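Local coordinates for protein Phikz039 (Pseudomonas phage phikz, PDB 3ZBQ) that is a phage-encoded member of the tubulin/FtsZ family (PhuZ), seen here as a single chain with guanosine-5'-diphosphate bound in its nucleotide pocket, at residues A15-G20 with V30-T35; G133-D138 with E168-I173; D238-A243 with T257-T262. All blocks are in the same frame, centred on the assembly; numbering follows the deposited sequence.

Overall arrangement
Along the chain the three contacts follow one another. Contacts 1 and 2 belong to the nucleotide-binding half: contact 1 sets helix 13-23 on strand 30-34, and contact 2 joins the loops that follow strands 127-133 and 163-168. Their centres are about 20 Å apart, but each supplies residues to the GDP pocket, contact 1 at N7 and the alpha-phosphate, contact 2 at guanine N2, N3 and the ribose. Contact 3 pairs strands 239-246 and 260-265 in the C-terminal domain, about 31 Å from either of the others between centres. Contacts 1 and 3 reach the same mixed sheet, on opposite sides of the chain's centre; two contacts thus line the nucleotide site, the third lying apart.

Contact 1: A15-G20 with V30-T35; sequences AGFRIG and VCYIDT. With GDP (guanosine-5'-diphosphate), chain B.
Phe17, on helix 13-23, lies between Tyr32 and Asp34 of strand 30-34. One face of its ring receives the edge of Tyr32 in a T-shaped stack, centroids 5.0 Å apart and planes at 70°, with Tyr32 CD2 above the ring centre. Over the opposite face stands Asp34 OD2, 4.0 Å from the ring plane; Asp34 CG, anti to the backbone N (chi1 -157°), lies beside that face. The tip of the ring reaches the strand: Phe17 CZ is 3.4 Å from Asp34 CB, and Phe17 CE1 meets Ile33 O near the ring plane. Asp34 OD1 accepts Thr35 N at 2.6 Å. Tyr32 extends back beside the helix, its OH 3.3 Å from Gly20 O, and its ring at CE2 passes where a side chain on residue 20 would stand.

The helix also faces GDP. Ala15 N donates to GDP O2A, while Arg18 NH1 is shared between GDP N7 and GDP O1A, 2.9 Å from each, bridging base and alpha-phosphate. N7 lies near the guanidinium plane.

Strand 7-12, helix 13-23 and strand 30-34 form a beta-alpha-beta unit of the nucleotide-binding fold. Asn39 accepts a weak bond from Arg18 NH2 and donates to Asp34 OD2. The segments thus meet through an aromatic pair and a ring flanked by a carboxylate oxygen and a backbone carbonyl, while the positive charge of Arg18 probably offsets the negative alpha-phosphate.

Contact 2: G133-D138 with E168-I173; sequences GSYDSD and ENVEGI. With GDP (guanosine-5'-diphosphate), chain B.
Two loops leaving neighbouring parallel strands meet beside the nucleotide, in a contact that is part backbone pairing and part side-chain hydrogen bonding. Gly133 and Glu168 form the last parallel bridge, and Asn169 N donates to Gly133 O at 2.8 Å, nearly straight at 164°. Beyond it a water spans the separating loops, accepting from Tyr135 N and donating to Asn169 O; it also sits over the centre of one face of the Tyr135 ring.

The phenol crosses the Glu168 side chain at about a right angle. Tyr135 OH donates to Glu168 OE2 (2.9 Å), approaching from above the carboxylate plane, and is also hydrogen-bonded to Arg291 NH2, its main polar partner. Glu171 CB touches the ring at CE1.

Asn169 turns its amide to the guanine: OD1 accepts from GDP N2 at 2.9 Å, while ND2 donates to GDP N3 and GDP O2', each at 3.1 Å. This pairing fixes which way round the amide lies and is consistent with recognition of the guanine edge. Ser134 CB lies close to GDP O2'.

The loops lead into helices 138-158 and 175-192; Gln175 and Val178 of the latter touch Asn169, and helix 284-304 brings Arg291 and Arg295 against Tyr135.

Contact 3: D238-A243 with T257-T262; sequences DPISIA and TVLTRT
Ser241, Ile242 and Ala243 pair in parallel with Thr260, Arg261 and Thr262, the strand axes only 10° apart. The backbone bonds alternate between the strands: Thr260 N donates to Ile240 O at 3.0 Å, Ile242 N to Thr260 O, and Thr262 N to Ile242 O, the last two at 2.9 Å. Ile240 O also takes a second, weak bond from Leu259 N, so two successive amides converge on one carbonyl where the pairing begins. CA-H...O contacts from Ser241 to Thr260 O, Arg261 to Ile242 O and Ala243 to Thr262 O accompany the ladder.

Apolar contacts differ on the two faces. On that of Ile242 and Arg261, the side chains lie alongside each other and point the same way, with Ile242 CG2 3.7 Å from Arg261 CG. The arginine extends from CG to NE, and its guanidinium forms a salt bridge with Asp252. Val258 places CG1 3.9 Å from Ile242 CG2, while its other methyl, CG2, anti to the backbone N, meets Pro239 CB. The same CG2 makes a methyl-to-carbonyl contact, 3.4 Å from Ile240 O. On the face of Ser241 and Thr260, Ala243 CB meets Thr262 CG2, and Ile240 CG2 touches Leu259 CD1 more loosely, at 4.1 Å.

The polar tips of that second face have partners beyond the pair. Ser241 OG packs on Thr260 CB and CG2 but bonds to Trp208 O, and Thr260 OG1 bonds to His215.

Within the C-terminal domain, strand 260-265 is the outermost strand at this end of the sheet within the chain, and strand 239-246 separates it from strand 275-281. Ile240 and Ser241, neighbours turned to one side, both face Ile280 there, a classic beta bulge, while helix 202-209 covers Ala243 and Thr262 through Trp208.

Contact 1: A15-G20 with V30-T35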
loop_
_atom_site.group_PDB
_atom_site.type_symbol
_atom_site.label_atom_id
_atom_site.label_comp_id
_atom_site.label_asym_id
_atom_site.label_seq_id
_atom_site.Cartn_x
_atom_site.Cartn_y
_atom_site.Cartn_z
ATOM N N ALA A 15 10.493 1.795 0.388
ATOM C CA ALA A 15 9.597 2.818 0.895
ATOM C C ALA A 15 9.018 2.357 2.226
ATOM O O ALA A 15 8.872 3.152 3.144
ATOM C CB ALA A 15 8.482 3.117 -0.099
ATOM N N GLY A 16 8.708 1.070 2.320
ATOM C CA GLY A 16 8.146 0.503 3.542
ATOM C C GLY A 16 9.149 0.594 4.674
ATOM O O GLY A 16 8.799 0.980 5.784
ATOM N N PHE A 17 10.407 0.257 4.386
ATOM C CA PHE A 17 11.475 0.366 5.384
ATOM C C PHE A 17 11.673 1.800 5.882
ATOM O O PHE A 17 11.881 2.028 7.075
ATOM C CB PHE A 17 12.800 -0.168 4.812
ATOM C CG PHE A 17 12.974 -1.664 4.964
ATOM C CD1 PHE A 17 11.960 -2.546 4.579
ATOM C CD2 PHE A 17 14.154 -2.183 5.480
ATOM C CE1 PHE A 17 12.130 -3.930 4.714
ATOM C CE2 PHE A 17 14.333 -3.549 5.618
ATOM C CZ PHE A 17 13.329 -4.428 5.228
ATOM N N ARG A 18 11.636 2.760 4.962
ATOM C CA ARG A 18 11.851 4.163 5.313
ATOM C C ARG A 18 10.701 4.719 6.144
ATOM O O ARG A 18 10.919 5.426 7.130
ATOM C CB ARG A 18 12.079 5.004 4.054
ATOM C CG ARG A 18 13.476 4.804 3.451
ATOM C CD ARG A 18 13.483 4.904 1.924
ATOM N NE ARG A 18 14.464 3.994 1.321
ATOM C CZ ARG A 18 14.323 3.432 0.122
ATOM N NH1 ARG A 18 13.250 3.702 -0.617
ATOM N NH2 ARG A 18 15.259 2.608 -0.344
ATOM N N ILE A 19 9.478 4.398 5.743
ATOM C CA ILE A 19 8.310 4.800 6.521
ATOM C C ILE A 19 8.368 4.160 7.912
ATOM O O ILE A 19 8.093 4.809 8.925
ATOM C CB ILE A 19 7.008 4.394 5.821
ATOM C CG1 ILE A 19 6.822 5.179 4.515
ATOM C CG2 ILE A 19 5.820 4.579 6.765
ATOM C CD1 ILE A 19 6.762 6.685 4.707
ATOM N N GLY A 20 8.742 2.885 7.960
ATOM C CA GLY A 20 8.830 2.165 9.224
ATOM C C GLY A 20 9.863 2.766 10.159
ATOM O O GLY A 20 9.668 2.828 11.364
ATOM N N VAL A 30 5.557 -4.480 14.615
ATOM C CA VAL A 30 5.849 -4.195 13.228
ATOM C C VAL A 30 6.903 -5.175 12.721
ATOM O O VAL A 30 7.680 -5.748 13.500
ATOM C CB VAL A 30 6.381 -2.751 13.040
ATOM C CG1 VAL A 30 5.420 -1.723 13.617
ATOM C CG2 VAL A 30 7.749 -2.601 13.678
ATOM N N CYS A 31 6.929 -5.369 11.409
ATOM C CA CYS A 31 7.923 -6.241 10.812
ATOM C C CYS A 31 8.276 -5.747 9.428
ATOM O O CYS A 31 7.543 -4.934 8.838
ATOM C CB CYS A 31 7.453 -7.700 10.791
ATOM S SG CYS A 31 6.004 -8.029 9.764
ATOM N N TYR A 32 9.408 -6.229 8.922
ATOM C CA TYR A 32 10.000 -5.708 7.700
ATOM C C TYR A 32 10.384 -6.836 6.759
ATOM O O TYR A 32 11.020 -7.806 7.172
ATOM C CB TYR A 32 11.276 -4.947 8.022
ATOM C CG TYR A 32 11.114 -3.701 8.851
ATOM C CD1 TYR A 32 11.078 -3.764 10.242
ATOM C CD2 TYR A 32 11.057 -2.454 8.246
ATOM C CE1 TYR A 32 10.964 -2.611 11.007
ATOM C CE2 TYR A 32 10.931 -1.298 9.003
ATOM C CZ TYR A 32 10.890 -1.387 10.376
ATOM O OH TYR A 32 10.780 -0.241 11.123
ATOM N N ILE A 33 10.005 -6.703 5.493
ATOM C CA ILE A 33 10.313 -7.711 4.488
ATOM C C ILE A 33 10.850 -7.025 3.240
ATOM O O ILE A 33 10.220 -6.118 2.697
ATOM C CB ILE A 33 9.070 -8.555 4.100
ATOM C CG1 ILE A 33 8.313 -9.045 5.341
ATOM C CG2 ILE A 33 9.475 -9.742 3.230
ATOM C CD1 ILE A 33 7.263 -8.084 5.815
ATOM N N ASP A 34 12.015 -7.459 2.778
ATOM C CA ASP A 34 12.630 -6.845 1.603
ATOM C C ASP A 34 13.502 -7.860 0.887
ATOM O O ASP A 34 13.649 -9.004 1.333
ATOM C CB ASP A 34 13.479 -5.644 2.023
ATOM C CG ASP A 34 13.682 -4.635 0.902
ATOM O OD1 ASP A 34 13.389 -4.953 -0.278
ATOM O OD2 ASP A 34 14.138 -3.512 1.212
ATOM N N THR A 35 14.077 -7.429 -0.229
ATOM C CA THR A 35 15.015 -8.241 -1.006
ATOM C C THR A 35 16.399 -7.602 -0.968
ATOM O O THR A 35 17.254 -7.865 -1.819
ATOM C CB THR A 35 14.564 -8.344 -2.468
ATOM O OG1 THR A 35 14.465 -7.021 -3.006
ATOM C CG2 THR A 35 13.186 -9.023 -2.562
HETATM P PB GDP B . 11.252 -1.309 -3.740
HETATM O O1B GDP B . 12.322 -1.490 -2.693
HETATM O O2B GDP B . 9.885 -1.605 -3.156
HETATM O O3B GDP B . 11.503 -2.170 -4.954
HETATM O O3A GDP B . 11.219 0.206 -4.276
HETATM P PA GDP B . 11.296 1.534 -3.373
HETATM O O1A GDP B . 12.564 1.718 -2.573
HETATM O O2A GDP B . 10.071 1.629 -2.486
HETATM O "O5'" GDP B . 11.236 2.677 -4.484
HETATM C "C5'" GDP B . 10.184 2.728 -5.439
HETATM C "C4'" GDP B . 9.636 4.153 -5.500
HETATM O "O4'" GDP B . 8.968 4.456 -4.275
HETATM C "C3'" GDP B . 10.705 5.220 -5.634
HETATM O "O3'" GDP B . 11.015 5.442 -7.019
HETATM C "C2'" GDP B . 10.057 6.423 -4.992
HETATM O "O2'" GDP B . 9.182 7.049 -5.932
HETATM C "C1'" GDP B . 9.139 5.834 -3.945
HETATM N N9 GDP B . 9.731 5.876 -2.590
HETATM C C8 GDP B . 10.746 5.138 -2.100
HETATM N N7 GDP B . 10.988 5.450 -0.804
HETATM C C5 GDP B . 10.099 6.397 -0.438
HETATM C C6 GDP B . 9.788 7.174 0.783
HETATM O O6 GDP B . 10.434 7.001 1.847
HETATM N N1 GDP B . 8.773 8.054 0.710
HETATM C C2 GDP B . 8.056 8.256 -0.416
HETATM N N2 GDP B . 7.055 9.171 -0.429
HETATM N N3 GDP B . 8.287 7.582 -1.562
HETATM C C4 GDP B . 9.276 6.665 -1.624
#

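Contact 2: G133-D138 with E168-I173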
loop_
_atom_site.group_PDB
_atom_site.type_symbol
_atom_site.label_atom_id
_atom_site.label_comp_id
_atom_site.label_asym_id
_atom_site.label_seq_id
_atom_site.Cartn_x
_atom_site.Cartn_y
_atom_site.Cartn_z
ATOM N N GLY A 133 1.981 5.994 -5.057
ATOM C CA GLY A 133 2.058 5.965 -6.512
ATOM C C GLY A 133 3.185 6.850 -7.018
ATOM O O GLY A 133 3.445 7.916 -6.452
ATOM N N SER A 134 3.871 6.417 -8.073
ATOM C CA SER A 134 4.931 7.239 -8.663
ATOM C C SER A 134 5.037 6.992 -10.159
ATOM O O SER A 134 4.533 5.990 -10.680
ATOM C CB SER A 134 6.281 7.014 -7.963
ATOM O OG SER A 134 6.781 5.698 -8.170
ATOM N N TYR A 135 5.699 7.907 -10.860
ATOM C CA TYR A 135 5.751 7.827 -12.306
ATOM C C TYR A 135 6.901 8.657 -12.834
ATOM O O TYR A 135 6.761 9.302 -13.875
ATOM C CB TYR A 135 4.441 8.322 -12.921
ATOM C CG TYR A 135 3.861 9.512 -12.212
ATOM C CD1 TYR A 135 4.294 10.800 -12.492
ATOM C CD2 TYR A 135 2.863 9.345 -11.257
ATOM C CE1 TYR A 135 3.753 11.893 -11.834
ATOM C CE2 TYR A 135 2.324 10.422 -10.597
ATOM C CZ TYR A 135 2.768 11.689 -10.882
ATOM O OH TYR A 135 2.200 12.752 -10.212
ATOM N N ASP A 136 8.026 8.636 -12.115
ATOM C CA ASP A 136 9.195 9.444 -12.498
ATOM C C ASP A 136 9.953 8.890 -13.696
ATOM O O ASP A 136 10.901 9.517 -14.179
ATOM C CB ASP A 136 10.147 9.683 -11.306
ATOM C CG ASP A 136 10.871 8.418 -10.850
ATOM O OD1 ASP A 136 10.364 7.306 -11.099
ATOM O OD2 ASP A 136 11.958 8.534 -10.229
ATOM N N SER A 137 9.539 7.729 -14.193
ATOM C CA SER A 137 10.110 7.190 -15.426
ATOM C C SER A 137 9.136 6.202 -16.036
ATOM O O SER A 137 8.136 5.835 -15.410
ATOM C CB SER A 137 11.450 6.491 -15.169
ATOM O OG SER A 137 11.261 5.277 -14.468
ATOM N N ASP A 138 9.430 5.762 -17.254
ATOM C CA ASP A 138 8.600 4.760 -17.912
ATOM C C ASP A 138 8.431 3.503 -17.060
ATOM O O ASP A 138 7.310 3.006 -16.880
ATOM C CB ASP A 138 9.171 4.393 -19.282
ATOM C CG ASP A 138 8.360 3.315 -19.973
ATOM O OD1 ASP A 138 7.134 3.486 -20.117
ATOM O OD2 ASP A 138 8.945 2.282 -20.367
ATOM N N GLU A 168 0.152 9.911 -3.545
ATOM C CA GLU A 168 0.899 10.075 -4.783
ATOM C C GLU A 168 2.162 10.869 -4.553
ATOM O O GLU A 168 2.125 11.926 -3.916
ATOM C CB GLU A 168 0.018 10.793 -5.787
ATOM C CG GLU A 168 0.592 10.840 -7.175
ATOM C CD GLU A 168 -0.445 11.292 -8.158
ATOM O OE1 GLU A 168 -1.438 10.553 -8.351
ATOM O OE2 GLU A 168 -0.271 12.388 -8.716
ATOM N N ASN A 169 3.286 10.363 -5.066
ATOM C CA ASN A 169 4.499 11.159 -5.138
ATOM C C ASN A 169 4.326 12.104 -6.318
ATOM O O ASN A 169 4.744 11.801 -7.440
ATOM C CB ASN A 169 5.738 10.278 -5.357
ATOM C CG ASN A 169 6.324 9.735 -4.054
ATOM O OD1 ASN A 169 5.919 10.127 -2.957
ATOM N ND2 ASN A 169 7.309 8.841 -4.175
ATOM N N VAL A 170 3.665 13.230 -6.067
ATOM C CA VAL A 170 3.454 14.224 -7.106
ATOM C C VAL A 170 4.813 14.744 -7.543
ATOM O O VAL A 170 5.615 15.197 -6.724
ATOM C CB VAL A 170 2.557 15.377 -6.633
ATOM C CG1 VAL A 170 2.354 16.368 -7.759
ATOM C CG2 VAL A 170 1.193 14.832 -6.198
ATOM N N GLU A 171 5.080 14.623 -8.836
ATOM C CA GLU A 171 6.329 15.084 -9.411
ATOM C C GLU A 171 6.623 16.509 -8.945
ATOM O O GLU A 171 5.809 17.416 -9.152
ATOM C CB GLU A 171 6.210 15.023 -10.931
ATOM C CG GLU A 171 7.462 15.308 -11.699
ATOM C CD GLU A 171 7.210 15.273 -13.198
ATOM O OE1 GLU A 171 6.163 15.802 -13.647
ATOM O OE2 GLU A 171 8.065 14.725 -13.930
ATOM N N GLY A 172 7.762 16.695 -8.277
ATOM C CA GLY A 172 8.148 18.009 -7.784
ATOM C C GLY A 172 7.948 18.235 -6.295
ATOM O O GLY A 172 8.588 19.111 -5.704
ATOM N N ILE A 173 7.057 17.458 -5.677
ATOM C CA ILE A 173 6.764 17.630 -4.257
ATOM C C ILE A 173 7.719 16.776 -3.425
ATOM O O ILE A 173 7.917 15.596 -3.728
ATOM C CB ILE A 173 5.311 17.219 -3.925
ATOM C CG1 ILE A 173 4.313 18.068 -4.719
ATOM C CG2 ILE A 173 5.045 17.337 -2.432
ATOM C CD1 ILE A 173 4.413 19.563 -4.429
HETATM P PB GDP B . 11.252 -1.309 -3.740
HETATM O O1B GDP B . 12.322 -1.490 -2.693
HETATM O O2B GDP B . 9.885 -1.605 -3.156
HETATM O O3B GDP B . 11.503 -2.170 -4.954
HETATM O O3A GDP B . 11.219 0.206 -4.276
HETATM P PA GDP B . 11.296 1.534 -3.373
HETATM O O1A GDP B . 12.564 1.718 -2.573
HETATM O O2A GDP B . 10.071 1.629 -2.486
HETATM O "O5'" GDP B . 11.236 2.677 -4.484
HETATM C "C5'" GDP B . 10.184 2.728 -5.439
HETATM C "C4'" GDP B . 9.636 4.153 -5.500
HETATM O "O4'" GDP B . 8.968 4.456 -4.275
HETATM C "C3'" GDP B . 10.705 5.220 -5.634
HETATM O "O3'" GDP B . 11.015 5.442 -7.019
HETATM C "C2'" GDP B . 10.057 6.423 -4.992
HETATM O "O2'" GDP B . 9.182 7.049 -5.932
HETATM C "C1'" GDP B . 9.139 5.834 -3.945
HETATM N N9 GDP B . 9.731 5.876 -2.590
HETATM C C8 GDP B . 10.746 5.138 -2.100
HETATM N N7 GDP B . 10.988 5.450 -0.804
HETATM C C5 GDP B . 10.099 6.397 -0.438
HETATM C C6 GDP B . 9.788 7.174 0.783
HETATM O O6 GDP B . 10.434 7.001 1.847
HETATM N N1 GDP B . 8.773 8.054 0.710
HETATM C C2 GDP B . 8.056 8.256 -0.416
HETATM N N2 GDP B . 7.055 9.171 -0.429
HETATM N N3 GDP B . 8.287 7.582 -1.562
HETATM C C4 GDP B . 9.276 6.665 -1.624
HETATM O O HOH W 1 6.225 10.360 -9.232
#

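Contact 3: D238-A243 with T257-T262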
loop_
_atom_site.group_PDB
_atom_site.type_symbol
_atom_site.label_atom_id
_atom_site.label_comp_id
_atom_site.label_asym_id
_atom_site.label_seq_id
_atom_site.Cartn_x
_atom_site.Cartn_y
_atom_site.Cartn_z
ATOM N N ASP A 238 -19.930 8.921 -2.693
ATOM C CA ASP A 238 -20.465 7.560 -2.651
ATOM C C ASP A 238 -19.783 6.660 -1.608
ATOM O O ASP A 238 -19.260 5.595 -1.956
ATOM C CB ASP A 238 -20.397 6.910 -4.040
ATOM C CG ASP A 238 -21.237 7.647 -5.078
ATOM O OD1 ASP A 238 -22.009 8.553 -4.700
ATOM O OD2 ASP A 238 -21.126 7.313 -6.275
ATOM N N PRO A 239 -19.793 7.077 -0.327
ATOM C CA PRO A 239 -19.102 6.245 0.665
ATOM C C PRO A 239 -19.774 4.881 0.834
ATOM O O PRO A 239 -21.014 4.791 0.878
ATOM C CB PRO A 239 -19.217 7.066 1.955
ATOM C CG PRO A 239 -20.451 7.913 1.765
ATOM C CD PRO A 239 -20.473 8.235 0.289
ATOM N N ILE A 240 -18.962 3.832 0.940
ATOM C CA ILE A 240 -19.476 2.475 1.136
ATOM C C ILE A 240 -19.538 2.094 2.616
ATOM O O ILE A 240 -20.571 1.641 3.121
ATOM C CB ILE A 240 -18.606 1.450 0.382
ATOM C CG1 ILE A 240 -18.665 1.721 -1.128
ATOM C CG2 ILE A 240 -19.034 0.015 0.721
ATOM C CD1 ILE A 240 -17.552 1.033 -1.943
ATOM N N SER A 241 -18.427 2.296 3.315
ATOM C CA SER A 241 -18.290 1.840 4.696
ATOM C C SER A 241 -17.495 2.858 5.507
ATOM O O SER A 241 -16.406 3.274 5.104
ATOM C CB SER A 241 -17.602 0.472 4.733
ATOM O OG SER A 241 -17.651 -0.103 6.024
ATOM N N ILE A 242 -18.045 3.271 6.647
ATOM C CA ILE A 242 -17.382 4.287 7.451
ATOM C C ILE A 242 -17.230 3.850 8.897
ATOM O O ILE A 242 -18.176 3.326 9.505
ATOM C CB ILE A 242 -18.094 5.662 7.366
ATOM C CG1 ILE A 242 -17.337 6.697 8.195
ATOM C CG2 ILE A 242 -19.543 5.563 7.845
ATOM C CD1 ILE A 242 -17.817 8.129 7.987
ATOM N N ALA A 243 -16.032 4.053 9.437
ATOM C CA ALA A 243 -15.784 3.886 10.868
ATOM C C ALA A 243 -15.454 5.244 11.471
ATOM O O ALA A 243 -14.542 5.919 11.014
ATOM C CB ALA A 243 -14.642 2.925 11.113
ATOM N N THR A 257 -25.535 9.288 3.657
ATOM C CA THR A 257 -25.982 7.939 3.327
ATOM C C THR A 257 -24.774 7.032 3.086
ATOM O O THR A 257 -23.851 7.393 2.352
ATOM C CB THR A 257 -26.841 7.952 2.061
ATOM O OG1 THR A 257 -27.929 8.871 2.229
ATOM C CG2 THR A 257 -27.394 6.580 1.798
ATOM N N VAL A 258 -24.782 5.855 3.702
ATOM C CA VAL A 258 -23.634 4.959 3.656
ATOM C C VAL A 258 -24.128 3.536 3.874
ATOM O O VAL A 258 -25.182 3.332 4.500
ATOM C CB VAL A 258 -22.556 5.385 4.705
ATOM C CG1 VAL A 258 -23.017 5.085 6.132
ATOM C CG2 VAL A 258 -21.214 4.723 4.418
ATOM N N LEU A 259 -23.411 2.547 3.349
ATOM C CA LEU A 259 -23.906 1.165 3.419
ATOM C C LEU A 259 -23.662 0.527 4.788
ATOM O O LEU A 259 -24.562 -0.077 5.369
ATOM C CB LEU A 259 -23.312 0.297 2.311
ATOM C CG LEU A 259 -23.517 0.844 0.892
ATOM C CD1 LEU A 259 -22.999 -0.132 -0.142
ATOM C CD2 LEU A 259 -24.996 1.133 0.645
ATOM N N THR A 260 -22.440 0.671 5.291
ATOM C CA THR A 260 -22.087 0.217 6.629
ATOM C C THR A 260 -21.491 1.379 7.433
ATOM O O THR A 260 -20.682 2.152 6.920
ATOM C CB THR A 260 -21.115 -0.985 6.580
ATOM O OG1 THR A 260 -21.824 -2.151 6.153
ATOM C CG2 THR A 260 -20.494 -1.261 7.947
ATOM N N ARG A 261 -21.932 1.524 8.681
ATOM C CA ARG A 261 -21.360 2.528 9.576
ATOM C C ARG A 261 -21.089 1.892 10.936
ATOM O O ARG A 261 -21.927 1.165 11.487
ATOM C CB ARG A 261 -22.289 3.744 9.720
ATOM C CG ARG A 261 -21.754 4.846 10.660
ATOM C CD ARG A 261 -22.599 6.120 10.607
ATOM N NE ARG A 261 -21.982 7.211 11.365
ATOM C CZ ARG A 261 -22.308 7.563 12.605
ATOM N NH1 ARG A 261 -23.276 6.924 13.261
ATOM N NH2 ARG A 261 -21.667 8.566 13.192
ATOM N N THR A 262 -19.912 2.158 11.478
ATOM C CA THR A 262 -19.625 1.727 12.838
ATOM C C THR A 262 -18.946 2.875 13.577
ATOM O O THR A 262 -18.216 3.670 12.971
ATOM C CB THR A 262 -18.791 0.422 12.849
ATOM O OG1 THR A 262 -18.774 -0.136 14.168
ATOM C CG2 THR A 262 -17.367 0.678 12.380
#